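Local coordinates for glutamate racemase (Escherichia coli, PDB 2JFN), which belongs to the Asp/Glu/hydantoin racemase family, alpha/beta proteins with largely parallel beta-sheets, and is modelled here with glutamic acid in a pocket, at residues 42-47 and 237-242; 163-168 and 208-213; 185-190 and 215-220. All coordinates share one frame; numbering follows the deposited sequence.

Contact 1 (42-47 and 237-242); sequences HLLPDL and WLLEHE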
# COMPACT_ATOMS: atom_id res chain seq x y z
N HIS A 42 -0.85 12.62 -8.05
CA HIS A 42 -0.31 13.02 -9.34
C HIS A 42 -1.48 13.18 -10.32
O HIS A 42 -1.44 14.02 -11.21
CB HIS A 42 0.68 11.97 -9.85
CG HIS A 42 1.31 12.32 -11.15
ND1 HIS A 42 0.62 12.32 -12.34
CD2 HIS A 42 2.58 12.69 -11.46
CE1 HIS A 42 1.43 12.68 -13.33
NE2 HIS A 42 2.62 12.91 -12.82
N LEU A 43 -2.52 12.37 -10.12
CA LEU A 43 -3.70 12.41 -10.97
C LEU A 43 -4.73 13.42 -10.46
O LEU A 43 -5.40 14.09 -11.25
CB LEU A 43 -4.33 11.01 -11.04
CG LEU A 43 -5.50 10.79 -12.00
CD1 LEU A 43 -5.03 11.06 -13.43
CD2 LEU A 43 -6.01 9.36 -11.87
N LEU A 44 -4.87 13.53 -9.14
CA LEU A 44 -5.82 14.45 -8.51
C LEU A 44 -5.07 15.25 -7.45
O LEU A 44 -5.22 15.01 -6.25
CB LEU A 44 -6.95 13.64 -7.87
CG LEU A 44 -7.64 12.65 -8.80
CD1 LEU A 44 -8.35 11.59 -7.99
CD2 LEU A 44 -8.60 13.39 -9.71
N PRO A 45 -4.27 16.23 -7.89
CA PRO A 45 -3.47 17.10 -7.02
C PRO A 45 -4.11 18.10 -6.06
O PRO A 45 -3.45 18.55 -5.12
CB PRO A 45 -2.53 17.79 -8.01
CG PRO A 45 -3.39 17.93 -9.22
CD PRO A 45 -4.05 16.57 -9.31
N ASP A 46 -5.38 18.45 -6.26
CA ASP A 46 -5.99 19.45 -5.39
C ASP A 46 -6.92 18.95 -4.28
O ASP A 46 -7.52 19.76 -3.58
CB ASP A 46 -6.75 20.48 -6.24
CG ASP A 46 -5.87 21.14 -7.28
OD1 ASP A 46 -4.84 21.74 -6.90
OD2 ASP A 46 -6.21 21.05 -8.49
N LEU A 47 -7.04 17.64 -4.12
CA LEU A 47 -7.93 17.09 -3.09
C LEU A 47 -7.44 17.40 -1.68
O LEU A 47 -6.30 17.82 -1.48
CB LEU A 47 -8.04 15.58 -3.26
CG LEU A 47 -8.42 15.05 -4.64
CD1 LEU A 47 -8.50 13.54 -4.60
CD2 LEU A 47 -9.74 15.65 -5.08
N TRP A 237 -12.47 7.70 -10.76
CA TRP A 237 -13.77 7.24 -11.24
C TRP A 237 -14.82 7.27 -10.13
O TRP A 237 -15.97 7.66 -10.36
CB TRP A 237 -13.66 5.81 -11.77
CG TRP A 237 -14.91 5.35 -12.50
CD1 TRP A 237 -15.25 5.63 -13.80
CD2 TRP A 237 -15.99 4.57 -11.96
NE1 TRP A 237 -16.47 5.06 -14.10
CE2 TRP A 237 -16.94 4.41 -12.99
CE3 TRP A 237 -16.24 3.99 -10.71
CZ2 TRP A 237 -18.13 3.70 -12.81
CZ3 TRP A 237 -17.42 3.29 -10.53
CH2 TRP A 237 -18.36 3.14 -11.57
N LEU A 238 -14.43 6.86 -8.93
CA LEU A 238 -15.35 6.84 -7.79
C LEU A 238 -15.71 8.25 -7.33
O LEU A 238 -16.84 8.49 -6.91
CB LEU A 238 -14.74 6.05 -6.63
CG LEU A 238 -14.59 4.55 -6.89
CD1 LEU A 238 -13.82 3.90 -5.76
CD2 LEU A 238 -15.97 3.92 -7.03
N LEU A 239 -14.76 9.17 -7.42
CA LEU A 239 -15.04 10.53 -7.01
C LEU A 239 -16.04 11.15 -7.98
O LEU A 239 -16.70 12.14 -7.68
CB LEU A 239 -13.75 11.36 -6.98
CG LEU A 239 -12.77 11.01 -5.86
CD1 LEU A 239 -11.48 11.80 -6.02
CD2 LEU A 239 -13.41 11.30 -4.50
N GLU A 240 -16.15 10.53 -9.16
CA GLU A 240 -17.06 11.02 -10.19
C GLU A 240 -18.42 10.35 -10.18
O GLU A 240 -19.43 11.01 -10.43
CB GLU A 240 -16.43 10.84 -11.58
CG GLU A 240 -15.22 11.72 -11.84
CD GLU A 240 -15.53 13.20 -11.64
OE1 GLU A 240 -16.52 13.69 -12.23
OE2 GLU A 240 -14.78 13.86 -10.88
N HIS A 241 -18.45 9.06 -9.90
CA HIS A 241 -19.71 8.33 -9.93
C HIS A 241 -20.27 7.78 -8.61
O HIS A 241 -21.36 7.20 -8.61
CB HIS A 241 -19.58 7.17 -10.93
CG HIS A 241 -19.17 7.61 -12.31
ND1 HIS A 241 -18.90 6.71 -13.32
CD2 HIS A 241 -18.96 8.84 -12.83
CE1 HIS A 241 -18.54 7.37 -14.41
NE2 HIS A 241 -18.57 8.67 -14.14
N GLU A 242 -19.58 7.98 -7.49
CA GLU A 242 -20.08 7.44 -6.22
C GLU A 242 -19.83 8.23 -4.94
O GLU A 242 -20.61 8.12 -3.99
CB GLU A 242 -19.53 6.02 -6.01
CG GLU A 242 -20.11 4.98 -6.94
CD GLU A 242 -19.48 3.62 -6.72
OE1 GLU A 242 -19.29 3.22 -5.55
OE2 GLU A 242 -19.19 2.93 -7.73

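Contact 2 (163-168 and 208-213); sequences AEMVEL and PLLQEE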
# COMPACT_ATOMS: atom_id res chain seq x y z
N ALA A 163 9.17 -9.98 5.01
CA ALA A 163 8.82 -8.98 6.00
C ALA A 163 10.01 -8.02 6.14
O ALA A 163 9.84 -6.85 6.47
CB ALA A 163 8.53 -9.66 7.33
N GLU A 164 11.21 -8.53 5.87
CA GLU A 164 12.41 -7.71 5.97
C GLU A 164 12.40 -6.57 4.95
O GLU A 164 12.86 -5.46 5.23
CB GLU A 164 13.65 -8.57 5.76
CG GLU A 164 14.95 -7.82 6.02
CD GLU A 164 16.18 -8.70 5.88
OE1 GLU A 164 16.03 -9.95 5.83
OE2 GLU A 164 17.30 -8.15 5.83
N MET A 165 11.88 -6.84 3.76
CA MET A 165 11.84 -5.80 2.75
C MET A 165 10.92 -4.66 3.20
O MET A 165 11.16 -3.49 2.91
CB MET A 165 11.36 -6.38 1.42
CG MET A 165 11.68 -5.49 0.23
SD MET A 165 11.22 -6.23 -1.35
CE MET A 165 12.52 -7.42 -1.56
N VAL A 166 9.86 -5.02 3.92
CA VAL A 166 8.94 -4.01 4.42
C VAL A 166 9.72 -3.08 5.35
O VAL A 166 9.58 -1.86 5.29
CB VAL A 166 7.77 -4.64 5.21
CG1 VAL A 166 6.87 -3.54 5.76
CG2 VAL A 166 6.99 -5.57 4.30
N GLU A 167 10.56 -3.67 6.20
CA GLU A 167 11.37 -2.91 7.14
C GLU A 167 12.39 -2.03 6.42
O GLU A 167 12.69 -0.93 6.87
CB GLU A 167 12.09 -3.86 8.11
CG GLU A 167 11.19 -4.46 9.15
CD GLU A 167 10.36 -3.41 9.88
OE1 GLU A 167 10.93 -2.37 10.29
OE2 GLU A 167 9.14 -3.62 10.05
N LEU A 168 12.92 -2.53 5.31
CA LEU A 168 13.89 -1.76 4.55
C LEU A 168 13.20 -0.50 4.03
O LEU A 168 13.77 0.59 4.05
CB LEU A 168 14.44 -2.60 3.39
CG LEU A 168 15.37 -3.73 3.83
CD1 LEU A 168 15.77 -4.57 2.63
CD2 LEU A 168 16.59 -3.14 4.51
N PRO A 208 7.00 -0.43 -3.82
CA PRO A 208 7.29 0.56 -4.87
C PRO A 208 8.25 1.64 -4.37
O PRO A 208 8.97 2.26 -5.15
CB PRO A 208 5.90 1.12 -5.19
CG PRO A 208 5.02 -0.07 -5.00
CD PRO A 208 5.55 -0.66 -3.69
N LEU A 209 8.26 1.85 -3.05
CA LEU A 209 9.13 2.85 -2.43
C LEU A 209 10.60 2.46 -2.60
O LEU A 209 11.50 3.29 -2.46
CB LEU A 209 8.82 2.97 -0.93
CG LEU A 209 7.43 3.48 -0.57
CD1 LEU A 209 7.24 3.42 0.94
CD2 LEU A 209 7.26 4.91 -1.07
N LEU A 210 10.84 1.18 -2.89
CA LEU A 210 12.19 0.65 -3.08
C LEU A 210 12.50 0.40 -4.55
O LEU A 210 13.47 -0.29 -4.88
CB LEU A 210 12.35 -0.66 -2.30
CG LEU A 210 12.25 -0.59 -0.78
CD1 LEU A 210 12.16 -1.99 -0.22
CD2 LEU A 210 13.45 0.15 -0.21
N GLN A 211 11.67 0.94 -5.44
CA GLN A 211 11.88 0.70 -6.86
C GLN A 211 13.33 0.88 -7.32
O GLN A 211 13.89 -0.01 -7.96
CB GLN A 211 10.96 1.60 -7.70
CG GLN A 211 11.18 1.39 -9.20
CD GLN A 211 10.12 2.02 -10.07
OE1 GLN A 211 8.95 1.63 -10.02
NE2 GLN A 211 10.51 3.01 -10.87
N GLU A 212 13.94 2.01 -7.00
CA GLU A 212 15.31 2.26 -7.42
C GLU A 212 16.26 1.16 -6.95
O GLU A 212 17.00 0.58 -7.75
CB GLU A 212 15.80 3.62 -6.92
CG GLU A 212 17.12 4.06 -7.54
CD GLU A 212 17.23 5.58 -7.68
OE1 GLU A 212 16.42 6.18 -8.43
OE2 GLU A 212 18.13 6.17 -7.04
N GLU A 213 16.21 0.85 -5.66
CA GLU A 213 17.05 -0.18 -5.09
C GLU A 213 16.79 -1.54 -5.74
O GLU A 213 17.72 -2.29 -6.04
CB GLU A 213 16.82 -0.29 -3.58
CG GLU A 213 17.31 0.89 -2.75
CD GLU A 213 16.36 2.09 -2.77
OE1 GLU A 213 15.25 1.99 -3.32
OE2 GLU A 213 16.75 3.14 -2.21

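Contact 3 (185-190 and 215-220); sequences RILRPW and LQVLPE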
# COMPACT_ATOMS: atom_id res chain seq x y z
N ARG A 185 20.47 -10.48 -0.78
CA ARG A 185 20.30 -11.68 0.02
C ARG A 185 18.84 -12.13 -0.03
O ARG A 185 18.54 -13.30 -0.27
CB ARG A 185 20.71 -11.41 1.47
CG ARG A 185 20.54 -12.60 2.40
CD ARG A 185 21.49 -13.74 2.01
NE ARG A 185 21.13 -14.97 2.72
CZ ARG A 185 20.04 -15.68 2.47
NH1 ARG A 185 19.19 -15.29 1.52
NH2 ARG A 185 19.79 -16.77 3.17
N ILE A 186 17.94 -11.18 0.18
CA ILE A 186 16.52 -11.48 0.14
C ILE A 186 16.13 -12.03 -1.23
O ILE A 186 15.36 -12.98 -1.33
CB ILE A 186 15.67 -10.21 0.44
CG1 ILE A 186 15.95 -9.73 1.87
CG2 ILE A 186 14.19 -10.51 0.24
CD1 ILE A 186 15.28 -8.40 2.22
N LEU A 187 16.68 -11.44 -2.29
CA LEU A 187 16.38 -11.86 -3.65
C LEU A 187 17.29 -12.96 -4.20
O LEU A 187 17.18 -13.34 -5.36
CB LEU A 187 16.43 -10.64 -4.59
CG LEU A 187 15.40 -9.54 -4.29
CD1 LEU A 187 15.74 -8.26 -5.06
CD2 LEU A 187 14.01 -10.03 -4.66
N ARG A 188 18.17 -13.49 -3.35
CA ARG A 188 19.11 -14.53 -3.77
C ARG A 188 18.42 -15.65 -4.56
O ARG A 188 18.88 -16.03 -5.63
CB ARG A 188 19.86 -15.11 -2.56
CG ARG A 188 21.12 -15.92 -2.93
CD ARG A 188 21.93 -16.34 -1.71
NE ARG A 188 21.30 -17.41 -0.94
CZ ARG A 188 21.86 -18.02 0.09
NH1 ARG A 188 23.08 -17.68 0.49
NH2 ARG A 188 21.22 -18.99 0.72
N PRO A 189 17.28 -16.17 -4.06
CA PRO A 189 16.56 -17.24 -4.75
C PRO A 189 16.35 -16.93 -6.23
O PRO A 189 16.55 -17.79 -7.10
CB PRO A 189 15.23 -17.29 -4.01
CG PRO A 189 15.59 -16.89 -2.63
CD PRO A 189 16.54 -15.74 -2.85
N TRP A 190 15.94 -15.70 -6.52
CA TRP A 190 15.69 -15.27 -7.89
C TRP A 190 16.97 -15.04 -8.67
O TRP A 190 17.05 -15.36 -9.85
CB TRP A 190 14.83 -14.00 -7.89
CG TRP A 190 13.40 -14.26 -7.51
CD1 TRP A 190 12.85 -15.45 -7.13
CD2 TRP A 190 12.33 -13.30 -7.49
NE1 TRP A 190 11.51 -15.30 -6.88
CE2 TRP A 190 11.16 -13.99 -7.09
CE3 TRP A 190 12.24 -11.93 -7.77
CZ2 TRP A 190 9.92 -13.36 -6.97
CZ3 TRP A 190 11.00 -11.30 -7.65
CH2 TRP A 190 9.86 -12.02 -7.25
N LEU A 215 15.65 -2.20 -8.71
CA LEU A 215 16.15 -2.23 -10.08
C LEU A 215 17.67 -2.35 -10.15
O LEU A 215 18.21 -2.76 -11.17
CB LEU A 215 15.67 -0.98 -10.82
CG LEU A 215 14.16 -1.01 -11.07
CD1 LEU A 215 13.70 0.27 -11.72
CD2 LEU A 215 13.82 -2.21 -11.95
N GLN A 216 18.36 -2.01 -9.07
CA GLN A 216 19.82 -2.13 -9.06
C GLN A 216 20.23 -3.56 -8.76
O GLN A 216 21.29 -4.02 -9.20
CB GLN A 216 20.43 -1.21 -8.00
CG GLN A 216 20.17 0.27 -8.19
CD GLN A 216 20.92 1.13 -7.18
OE1 GLN A 216 22.14 1.27 -7.26
NE2 GLN A 216 20.19 1.69 -6.22
N VAL A 217 19.38 -4.28 -8.03
CA VAL A 217 19.66 -5.65 -7.64
C VAL A 217 19.09 -6.71 -8.58
O VAL A 217 19.73 -7.72 -8.85
CB VAL A 217 19.13 -5.92 -6.21
CG1 VAL A 217 19.35 -7.37 -5.81
CG2 VAL A 217 19.82 -5.00 -5.23
N LEU A 218 17.88 -6.47 -9.08
CA LEU A 218 17.23 -7.43 -9.97
C LEU A 218 17.92 -7.52 -11.33
O LEU A 218 18.49 -6.55 -11.82
CB LEU A 218 15.76 -7.05 -10.18
CG LEU A 218 14.82 -7.15 -8.97
CD1 LEU A 218 13.52 -6.41 -9.29
CD2 LEU A 218 14.54 -8.61 -8.63
N PRO A 219 17.86 -8.71 -11.96
CA PRO A 219 18.48 -8.91 -13.27
C PRO A 219 17.97 -7.91 -14.31
O PRO A 219 16.79 -7.57 -14.33
CB PRO A 219 18.13 -10.35 -13.62
CG PRO A 219 16.91 -10.64 -12.80
CD PRO A 219 17.23 -9.95 -11.49
N GLU A 220 18.88 -7.45 -15.15
CA GLU A 220 18.57 -6.48 -16.20
C GLU A 220 17.29 -6.88 -16.93
O GLU A 220 17.02 -8.07 -17.11
CB GLU A 220 19.72 -6.41 -17.21
CG GLU A 220 21.10 -6.63 -16.61
CD GLU A 220 22.13 -7.01 -17.67
OE1 GLU A 220 22.41 -6.17 -18.56
OE2 GLU A 220 22.66 -8.14 -17.62

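Contact 1 (42-47 and 237-242)
Leu239 reaches from the last full turn of helix 228-241 and sets its CD1 methyl against two leucines of the turn that follows helix 33-43, the three methyls forming a near-equilateral triangle. Leu44 CD1 lies 3.7 Å from Leu239 CD1, and Leu47 CD1 meets that same Leu239 methyl at 3.7 Å, so one branch of one side chain serves both partners. Each pair meets tip to tip, with the backbones well separated: the nearest CA atoms, those of Leu44 and Leu239, are still 10.1 Å apart. The type I beta turn from Leu44 to Leu47 is consistent with both side chains pointing to the same side, toward Leu239. In all three leucines CG stands anti to the carbonyl carbon (chi1 -71° in Leu239), a rotamer that carries CD1 of Leu239 out to the two methyls facing it. The contact is small, 90 Å² in all, and purely apolar. Leu44 O is fixed by a hydrogen bond from the hydroxyl of Tyr49, just past the turn. Around this surface patch, Leu43 and Leu44 also pack on Ala236 of helix 228-241, Leu47 rests on Pro22 and Val24 of strand 21-28, and Leu239 leans on Leu87 of strand 87-90.

Contact 2 (163-168 and 208-213)
Leu210 puts its CD1 methyl against helix 163-174, which follows strand 156-161 of the parallel four-stranded sheet in this alpha/beta fold. The first shell is apolar: CD1 of Leu210 sits 3.6 Å from Met165 CG, where the two side chains cross obliquely, and 4.3 Å from Leu168 CB. One leucine branch thus touches residues three apart on the helix, about one turn, and it also comes within 3.6 Å of the backbone carbonyl oxygen Met165 O. The other branch lies farther off, Leu210 CD2 being 4.3 Å from Leu168 O. Met165 starts with CG anti to its own nitrogen (chi1 -163°) and bends at the sulfur (chi3 -76°), which leaves CG, rather than the terminal methyl, to meet the leucine.

In the next shell, Met165 packs on Phe207 and on Leu183 of helix 180-186, while Leu210 continues along helix 163-174 onto Ala169 and Lys172. Lys172, one turn beyond Leu168, joins that helix to 208-213 by a salt bridge to Glu213 and a hydrogen bond to Leu209 O. Val166, beside Met165, touches the bound glutamic acid. Leu210 itself occupies the N-cap position of helix 211-217, and the turn leading into that helix is closed by Gln211 N, which donates to Pro208 O at 3.0 Å.

Contact 3 (185-190 and 215-220)
The chain pauses between helices 180-186 and 188-191 at Leu187, and there Leu187 CA lies 7.8 Å from Leu218 CA, Leu218 being the first residue to leave helical geometry after helix 211-217. From that break Leu187 extends toward the second segment, CG anti to its carbonyl carbon (chi1 -63°), and its CD1 methyl meets two residues. Val217 CG1 approaches obliquely, 3.8 Å from Leu187 CD1; Leu218 CD2 is equally near to Leu187 CD1 at 3.8 Å, but here the side chains run at about a right angle to each other. These leucines and the valine are all buried, and they pack the end of helix 180-186 against the end of helix 211-217, next to the parallel four-stranded sheet of the alpha/beta fold. Leu187 and Trp190 both reach that sheet, at Leu160 of edge strand 156-161. The indole of Trp190 lies alongside Leu218, pointing the same way, and takes the leucine methyl at its rim: Leu218 CD2 is close to the ring plane, 4.1 Å from Trp190 CE3. Val217 continues past Leu187 onto Leu183 and Lys184 of helix 180-186.

In the fold
Contacts 2 and 3 are neighbours beside the parallel four-stranded sheet, their centres 12 Å apart, and both use helix 211-217: contact 2 at its beginning, contact 3 at its end. Ile186 joins them, packing against Glu164, Met165 and Leu168. Along the chain their segments alternate, and helices 163-174, 180-186 and 211-217 touch one another through these residues. Contact 1 lies across the chain's centre, 28 Å from contact 2 and 36 Å from contact 3 between centres. Its segments bracket the other four in sequence, bringing helix 228-241 back to helix 33-43 by the mixed sheet. The glutamic acid pocket draws on both parts, Asp28, Cys92 and Cys204 among them, consistent with a site between two alpha/beta units.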